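CRP-like protein Clp (PDB 3IWZ) binds DNA as a homodimeric global transcription regulator of virulence genes and appears to lose that DNA binding when it takes up the second messenger c-di-GMP. Local coordinates at residues 55-61 with 81-87; 62-68 with 100-106; 87-91 with 115-119. All blocks are in the same frame, centred on the assembly; numbering follows the deposited sequence.

Contact 1 (55-61 with 81-87); sequences LYYVISG and GSGEFVG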
# COMPACT_ATOMS: atom_id res chain seq x y z
N LEU D 55 -18.42 0.75 -5.35
CA LEU D 55 -17.23 1.54 -5.60
C LEU D 55 -17.67 2.98 -5.38
O LEU D 55 -18.81 3.32 -5.64
CB LEU D 55 -16.79 1.35 -7.06
CG LEU D 55 -15.37 1.68 -7.53
CD1 LEU D 55 -15.48 2.28 -8.94
CD2 LEU D 55 -14.68 2.64 -6.61
N TYR D 56 -16.76 3.81 -4.88
CA TYR D 56 -17.10 5.21 -4.67
C TYR D 56 -16.16 6.11 -5.45
O TYR D 56 -14.98 5.81 -5.60
CB TYR D 56 -17.01 5.57 -3.20
CG TYR D 56 -18.09 4.94 -2.35
CD1 TYR D 56 -19.39 5.45 -2.36
CD2 TYR D 56 -17.81 3.87 -1.52
CE1 TYR D 56 -20.37 4.90 -1.56
CE2 TYR D 56 -18.79 3.32 -0.70
CZ TYR D 56 -20.07 3.84 -0.73
OH TYR D 56 -21.03 3.30 0.08
N TYR D 57 -16.71 7.21 -5.95
CA TYR D 57 -15.95 8.21 -6.68
C TYR D 57 -16.22 9.53 -5.96
O TYR D 57 -17.37 9.95 -5.86
CB TYR D 57 -16.43 8.30 -8.13
CG TYR D 57 -15.78 9.42 -8.91
CD1 TYR D 57 -14.60 9.21 -9.62
CD2 TYR D 57 -16.34 10.69 -8.93
CE1 TYR D 57 -13.99 10.24 -10.33
CE2 TYR D 57 -15.74 11.73 -9.63
CZ TYR D 57 -14.57 11.50 -10.33
OH TYR D 57 -13.99 12.53 -11.03
N VAL D 58 -15.17 10.15 -5.43
CA VAL D 58 -15.30 11.41 -4.71
C VAL D 58 -15.53 12.56 -5.68
O VAL D 58 -14.62 12.98 -6.39
CB VAL D 58 -14.02 11.74 -3.90
CG1 VAL D 58 -14.24 13.01 -3.09
CG2 VAL D 58 -13.65 10.59 -2.99
N ILE D 59 -16.76 13.08 -5.70
CA ILE D 59 -17.10 14.19 -6.57
C ILE D 59 -16.66 15.51 -5.95
O ILE D 59 -16.12 16.39 -6.63
CB ILE D 59 -18.61 14.23 -6.87
CG1 ILE D 59 -18.98 13.09 -7.81
CG2 ILE D 59 -18.99 15.59 -7.47
CD1 ILE D 59 -20.43 13.08 -8.28
N SER D 60 -16.89 15.64 -4.65
CA SER D 60 -16.51 16.84 -3.93
C SER D 60 -16.34 16.43 -2.49
O SER D 60 -16.98 15.49 -2.02
CB SER D 60 -17.60 17.91 -4.02
OG SER D 60 -18.69 17.62 -3.16
N GLY D 61 -15.47 17.13 -1.79
CA GLY D 61 -15.26 16.81 -0.40
C GLY D 61 -13.92 16.15 -0.16
O GLY D 61 -13.12 15.92 -1.07
N GLY D 81 -9.20 13.68 -2.27
CA GLY D 81 -10.17 14.67 -2.72
C GLY D 81 -10.86 14.31 -4.02
O GLY D 81 -10.89 13.14 -4.45
N SER D 82 -11.42 15.33 -4.65
CA SER D 82 -12.13 15.20 -5.91
C SER D 82 -11.35 14.36 -6.91
O SER D 82 -10.14 14.51 -7.05
CB SER D 82 -12.40 16.59 -6.49
OG SER D 82 -12.92 17.45 -5.49
N GLY D 83 -12.06 13.48 -7.61
CA GLY D 83 -11.44 12.63 -8.61
C GLY D 83 -10.98 11.27 -8.12
O GLY D 83 -10.64 10.40 -8.92
N GLU D 84 -10.95 11.06 -6.81
CA GLU D 84 -10.49 9.80 -6.26
C GLU D 84 -11.53 8.69 -6.21
O GLU D 84 -12.71 8.91 -5.92
CB GLU D 84 -9.93 10.02 -4.85
CG GLU D 84 -8.61 10.80 -4.80
CD GLU D 84 -7.47 10.05 -5.48
OE1 GLU D 84 -7.23 8.88 -5.11
OE2 GLU D 84 -6.82 10.63 -6.36
N PHE D 85 -11.07 7.48 -6.54
CA PHE D 85 -11.90 6.29 -6.49
C PHE D 85 -11.56 5.69 -5.14
O PHE D 85 -10.39 5.49 -4.83
CB PHE D 85 -11.51 5.30 -7.59
CG PHE D 85 -12.07 5.65 -8.94
CD1 PHE D 85 -13.37 5.32 -9.27
CD2 PHE D 85 -11.30 6.35 -9.86
CE1 PHE D 85 -13.90 5.69 -10.49
CE2 PHE D 85 -11.83 6.72 -11.09
CZ PHE D 85 -13.13 6.39 -11.40
N VAL D 86 -12.57 5.44 -4.31
CA VAL D 86 -12.33 4.84 -3.01
C VAL D 86 -13.25 3.63 -2.85
O VAL D 86 -14.25 3.51 -3.57
CB VAL D 86 -12.52 5.88 -1.87
CG1 VAL D 86 -11.43 6.92 -1.96
CG2 VAL D 86 -13.87 6.55 -1.98
N GLY D 87 -12.89 2.73 -1.95
CA GLY D 87 -13.66 1.51 -1.77
C GLY D 87 -13.58 0.63 -3.01
O GLY D 87 -14.50 -0.12 -3.35
O HOH W 1 -14.30 19.54 -3.62
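Four backbone hydrogen bonds join 55-61 to 81-87. Y56 and V86 form an antiparallel hydrogen-bonded pair: Y56 N donates to V86 O and V86 N to Y56 O, both at 2.8 Å. V58 N then gives to E84 O at 2.8 Å, and G83 N gives to V58 O at 2.9 Å. On the other edge of the strand, L55 and Y57 bond to I113 and A111 of strand 108-114. The acceptor G81 O is met within its own segment by E84 N (3.1 Å), which closes a type II turn over G81-E84. Beside G61 and S82, a water accepts from G61 N (3.2 Å) and lies 3.1 Å from S82 OG. The carboxylate of E84 is held elsewhere, in a salt bridge with R144 of helix 130-157. Y57 and F85, a non-hydrogen-bonded pair, share one face; the edge of the Y57 ring meets the face of F85, centroids 5.2 Å apart. V58 CG2 touches V86 CG2 at 4.2 Å. This is a strand pairing of the antiparallel beta-roll of a CRP-type cyclic nucleotide-binding domain.

Contact 2 (62-68 with 100-106); sequences SVSIIAE and VILRTRT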
# COMPACT_ATOMS: atom_id res chain seq x y z
N SER D 62 -13.67 15.86 1.10
CA SER D 62 -12.43 15.24 1.52
C SER D 62 -12.80 14.05 2.41
O SER D 62 -13.66 14.17 3.29
CB SER D 62 -11.59 16.28 2.28
OG SER D 62 -10.27 15.82 2.54
N VAL D 63 -12.17 12.91 2.14
CA VAL D 63 -12.39 11.69 2.91
C VAL D 63 -11.06 11.15 3.40
O VAL D 63 -9.98 11.59 2.99
CB VAL D 63 -13.08 10.59 2.07
CG1 VAL D 63 -14.48 11.04 1.63
CG2 VAL D 63 -12.23 10.26 0.86
N SER D 64 -11.12 10.18 4.30
CA SER D 64 -9.90 9.60 4.81
C SER D 64 -10.09 8.09 4.80
O SER D 64 -11.22 7.60 4.94
CB SER D 64 -9.63 10.08 6.23
OG SER D 64 -10.59 9.56 7.14
N ILE D 65 -9.00 7.35 4.59
CA ILE D 65 -9.05 5.90 4.62
C ILE D 65 -8.31 5.53 5.90
O ILE D 65 -7.15 5.88 6.07
CB ILE D 65 -8.32 5.26 3.42
CG1 ILE D 65 -9.02 5.63 2.10
CG2 ILE D 65 -8.27 3.75 3.58
CD1 ILE D 65 -10.41 5.06 1.94
N ILE D 66 -9.00 4.84 6.79
CA ILE D 66 -8.42 4.47 8.07
C ILE D 66 -8.43 2.96 8.30
O ILE D 66 -9.38 2.27 7.91
CB ILE D 66 -9.19 5.16 9.23
CG1 ILE D 66 -9.52 6.61 8.84
CG2 ILE D 66 -8.35 5.14 10.51
CD1 ILE D 66 -10.14 7.43 9.96
N ALA D 67 -7.37 2.45 8.92
CA ALA D 67 -7.26 1.03 9.22
C ALA D 67 -7.40 0.88 10.73
O ALA D 67 -6.94 1.74 11.49
CB ALA D 67 -5.91 0.49 8.76
N GLU D 68 -8.03 -0.21 11.16
CA GLU D 68 -8.23 -0.46 12.58
C GLU D 68 -7.41 -1.64 13.06
O GLU D 68 -7.03 -2.51 12.27
CB GLU D 68 -9.70 -0.75 12.88
CG GLU D 68 -10.63 0.44 12.83
CD GLU D 68 -11.69 0.38 13.92
OE1 GLU D 68 -12.31 -0.70 14.09
OE2 GLU D 68 -11.91 1.42 14.60
N VAL D 100 -11.15 -1.53 5.53
CA VAL D 100 -10.78 -0.24 6.13
C VAL D 100 -12.00 0.65 6.33
O VAL D 100 -13.10 0.33 5.87
CB VAL D 100 -9.79 0.54 5.23
CG1 VAL D 100 -8.58 -0.32 4.91
CG2 VAL D 100 -10.48 0.97 3.94
N ILE D 101 -11.77 1.77 7.00
CA ILE D 101 -12.78 2.79 7.25
C ILE D 101 -12.66 3.91 6.23
O ILE D 101 -11.55 4.37 5.95
CB ILE D 101 -12.60 3.48 8.62
CG1 ILE D 101 -12.62 2.47 9.76
CG2 ILE D 101 -13.71 4.51 8.81
CD1 ILE D 101 -12.46 3.12 11.14
N LEU D 102 -13.80 4.32 5.68
CA LEU D 102 -13.87 5.43 4.73
C LEU D 102 -14.64 6.51 5.50
O LEU D 102 -15.85 6.38 5.73
CB LEU D 102 -14.65 5.05 3.48
CG LEU D 102 -14.95 6.21 2.53
CD1 LEU D 102 -13.65 6.78 1.97
CD2 LEU D 102 -15.85 5.72 1.39
N ARG D 103 -13.94 7.56 5.90
CA ARG D 103 -14.53 8.63 6.70
C ARG D 103 -14.42 10.01 6.06
O ARG D 103 -13.33 10.45 5.68
CB ARG D 103 -13.85 8.60 8.07
CG ARG D 103 -14.09 9.76 9.00
CD ARG D 103 -13.25 9.57 10.27
NE ARG D 103 -13.63 8.37 11.01
CZ ARG D 103 -12.91 7.82 11.98
NH1 ARG D 103 -11.75 8.35 12.36
NH2 ARG D 103 -13.36 6.73 12.59
N THR D 104 -15.55 10.69 5.92
CA THR D 104 -15.57 12.05 5.35
C THR D 104 -14.89 13.00 6.33
O THR D 104 -15.10 12.90 7.54
CB THR D 104 -17.01 12.56 5.12
OG1 THR D 104 -17.71 12.62 6.38
CG2 THR D 104 -17.77 11.64 4.16
N ARG D 105 -14.07 13.91 5.83
CA ARG D 105 -13.38 14.86 6.70
C ARG D 105 -14.11 16.19 6.62
O ARG D 105 -13.93 17.06 7.47
CB ARG D 105 -11.94 15.06 6.25
CG ARG D 105 -11.10 13.80 6.20
CD ARG D 105 -9.73 14.13 5.63
NE ARG D 105 -9.06 15.14 6.44
CZ ARG D 105 -8.51 16.24 5.96
NH1 ARG D 105 -8.55 16.49 4.66
NH2 ARG D 105 -7.91 17.10 6.78
N THR D 106 -14.93 16.32 5.58
CA THR D 106 -15.74 17.51 5.34
C THR D 106 -17.04 17.00 4.75
O THR D 106 -17.24 15.79 4.65
CB THR D 106 -15.09 18.46 4.31
OG1 THR D 106 -15.01 17.81 3.04
CG2 THR D 106 -13.69 18.88 4.75
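I66 lays its CD1 over one face of the R103 guanidinium, 3.0 Å from R103 NH1. The charge itself is met outside the two segments, by salt bridges to D44 and E74. On the sheet face that carries S64, I66, I101 and R103, I66 CB also meets I101 CB at 3.9 Å. The opposite face of the sheet carries V63, I65, L102 and T104. There L102 CD1 touches both I65 CD1 (3.7 Å) and V63 CB (3.9 Å). L102 and V63 also reach Y56 and V58 of strand 54-58, so this face looks into the interior of the beta-roll of the cyclic nucleotide-binding domain. Strands 63-68 and 101-104 run antiparallel, at 156°, as the central pair of one of its sheets. I66 N donates to I101 O (2.7 Å) and I101 N to I66 O (2.6 Å). S64 N donates to R103 O (2.6 Å) and R103 N to S64 O (2.9 Å). Past the strand ends, S62 O accepts from R105 N at 2.6 Å, while S62 OG accepts from R105 NH1 at 2.8 Å.

Contact 3 (87-91 with 115-119); sequences GEMGL and YERLQ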
# COMPACT_ATOMS: atom_id res chain seq x y z
N GLY D 87 -12.89 2.73 -1.95
CA GLY D 87 -13.66 1.51 -1.77
C GLY D 87 -13.58 0.63 -3.01
O GLY D 87 -14.50 -0.12 -3.35
N GLU D 88 -12.45 0.72 -3.70
CA GLU D 88 -12.26 -0.03 -4.93
C GLU D 88 -11.71 -1.44 -4.79
O GLU D 88 -11.74 -2.20 -5.75
CB GLU D 88 -11.36 0.75 -5.89
CG GLU D 88 -9.88 0.69 -5.56
CD GLU D 88 -9.56 1.08 -4.12
OE1 GLU D 88 -10.24 1.96 -3.54
OE2 GLU D 88 -8.59 0.51 -3.58
N MET D 89 -11.23 -1.80 -3.60
CA MET D 89 -10.63 -3.12 -3.41
C MET D 89 -11.47 -4.30 -3.90
O MET D 89 -10.97 -5.15 -4.64
CB MET D 89 -10.25 -3.33 -1.94
CG MET D 89 -9.30 -4.52 -1.75
SD MET D 89 -8.82 -4.83 -0.04
CE MET D 89 -10.01 -6.08 0.42
N GLY D 90 -12.73 -4.36 -3.48
CA GLY D 90 -13.60 -5.44 -3.90
C GLY D 90 -13.74 -5.58 -5.40
O GLY D 90 -14.15 -6.63 -5.89
N LEU D 91 -13.40 -4.54 -6.15
CA LEU D 91 -13.49 -4.60 -7.61
C LEU D 91 -12.32 -5.41 -8.18
O LEU D 91 -12.29 -5.75 -9.37
CB LEU D 91 -13.45 -3.19 -8.19
CG LEU D 91 -13.36 -3.08 -9.71
CD1 LEU D 91 -14.61 -3.68 -10.34
CD2 LEU D 91 -13.20 -1.62 -10.11
N TYR D 115 -20.12 -2.95 -8.10
CA TYR D 115 -19.09 -3.56 -8.92
C TYR D 115 -19.73 -4.33 -10.08
O TYR D 115 -19.38 -4.14 -11.25
CB TYR D 115 -18.24 -4.55 -8.11
CG TYR D 115 -17.54 -3.99 -6.89
CD1 TYR D 115 -16.92 -2.73 -6.93
CD2 TYR D 115 -17.44 -4.74 -5.72
CE1 TYR D 115 -16.22 -2.25 -5.83
CE2 TYR D 115 -16.74 -4.26 -4.62
CZ TYR D 115 -16.13 -3.02 -4.69
OH TYR D 115 -15.42 -2.57 -3.62
N GLU D 116 -20.69 -5.18 -9.74
CA GLU D 116 -21.39 -6.00 -10.72
C GLU D 116 -21.89 -5.21 -11.91
O GLU D 116 -21.72 -5.63 -13.05
CB GLU D 116 -22.55 -6.74 -10.05
CG GLU D 116 -22.62 -8.20 -10.43
CD GLU D 116 -23.08 -9.07 -9.26
OE1 GLU D 116 -24.26 -8.97 -8.88
OE2 GLU D 116 -22.24 -9.84 -8.74
N ARG D 117 -22.50 -4.07 -11.64
CA ARG D 117 -23.03 -3.22 -12.70
C ARG D 117 -21.94 -2.44 -13.41
O ARG D 117 -22.19 -1.86 -14.46
CB ARG D 117 -24.09 -2.25 -12.17
CG ARG D 117 -25.52 -2.75 -12.38
CD ARG D 117 -25.78 -3.05 -13.87
NE ARG D 117 -25.95 -1.85 -14.69
CZ ARG D 117 -25.93 -1.85 -16.02
NH1 ARG D 117 -25.74 -2.98 -16.69
NH2 ARG D 117 -26.12 -0.71 -16.68
N LEU D 118 -20.75 -2.41 -12.83
CA LEU D 118 -19.65 -1.68 -13.46
C LEU D 118 -19.06 -2.52 -14.58
O LEU D 118 -19.00 -2.07 -15.73
CB LEU D 118 -18.56 -1.34 -12.43
CG LEU D 118 -17.42 -0.46 -12.97
CD1 LEU D 118 -17.99 0.85 -13.45
CD2 LEU D 118 -16.39 -0.23 -11.90
N GLN D 119 -18.64 -3.74 -14.26
CA GLN D 119 -18.06 -4.63 -15.25
C GLN D 119 -19.09 -5.01 -16.31
O GLN D 119 -18.74 -5.32 -17.45
CB GLN D 119 -17.47 -5.88 -14.57
CG GLN D 119 -16.39 -5.52 -13.54
CD GLN D 119 -15.58 -6.71 -13.06
OE1 GLN D 119 -16.12 -7.73 -12.64
NE2 GLN D 119 -14.26 -6.58 -13.12
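Hydrogen bonding comes first: Y115 OH donates to G87 O at 2.6 Å, so the tyrosine hydroxyl anchors the backbone just where the chain leaves strand 85-86. G87 has positive phi, and 88-91 after it have helical backbone angles. A bond from L91 N to E88 O, 2.9 Å, closes this turn.

Ring packing is the second kind of contact. One face of the Y115 ring lies against the backbone at G90 C and L91 N, and L91 N is 3.4 Å from Y115 CZ. A CB on G90 would clash with Y115 CE2, so glycine lets the ring come this close. In the beta-roll of the cyclic nucleotide-binding domain, this joins the loop after strand 85-86 to the short helix 115-122 that follows the last strand, 108-114.

Apolar side chains make the third kind. L91 CB packs on Y115 CD1 at 3.7 Å, and L91 CD2 meets L118 CD2 at 3.9 Å. The amide of Q119 borders this patch, with Q119 NE2 4.0 Å from L91 CD1. The second subunit adjoins it: Y135 of that chain hydrogen-bonds L91 O and packs on Q119.

Overall arrangement
From the N terminus, strand 54-58 turns at I59 into 63-68, which belongs to the other sheet. Contact 1 closes first, when 81-87 returns to 55-61 after 19 residues that are mostly strand (63-68 and 74-80). Contact 2 closes next, with 100-106 back on 62-68, and its span crosses that of contact 1. Contact 3 opens at G87, which it shares with contact 1, and closes last, on helix 115-122; it also crosses contact 2. Contacts 1 and 2 belong to the two facing sheets of the beta-roll and touch through Y56, V86 and L102. L55 links contact 1 to Y115 and L118 of contact 3. Contacts 2 and 3 do not touch.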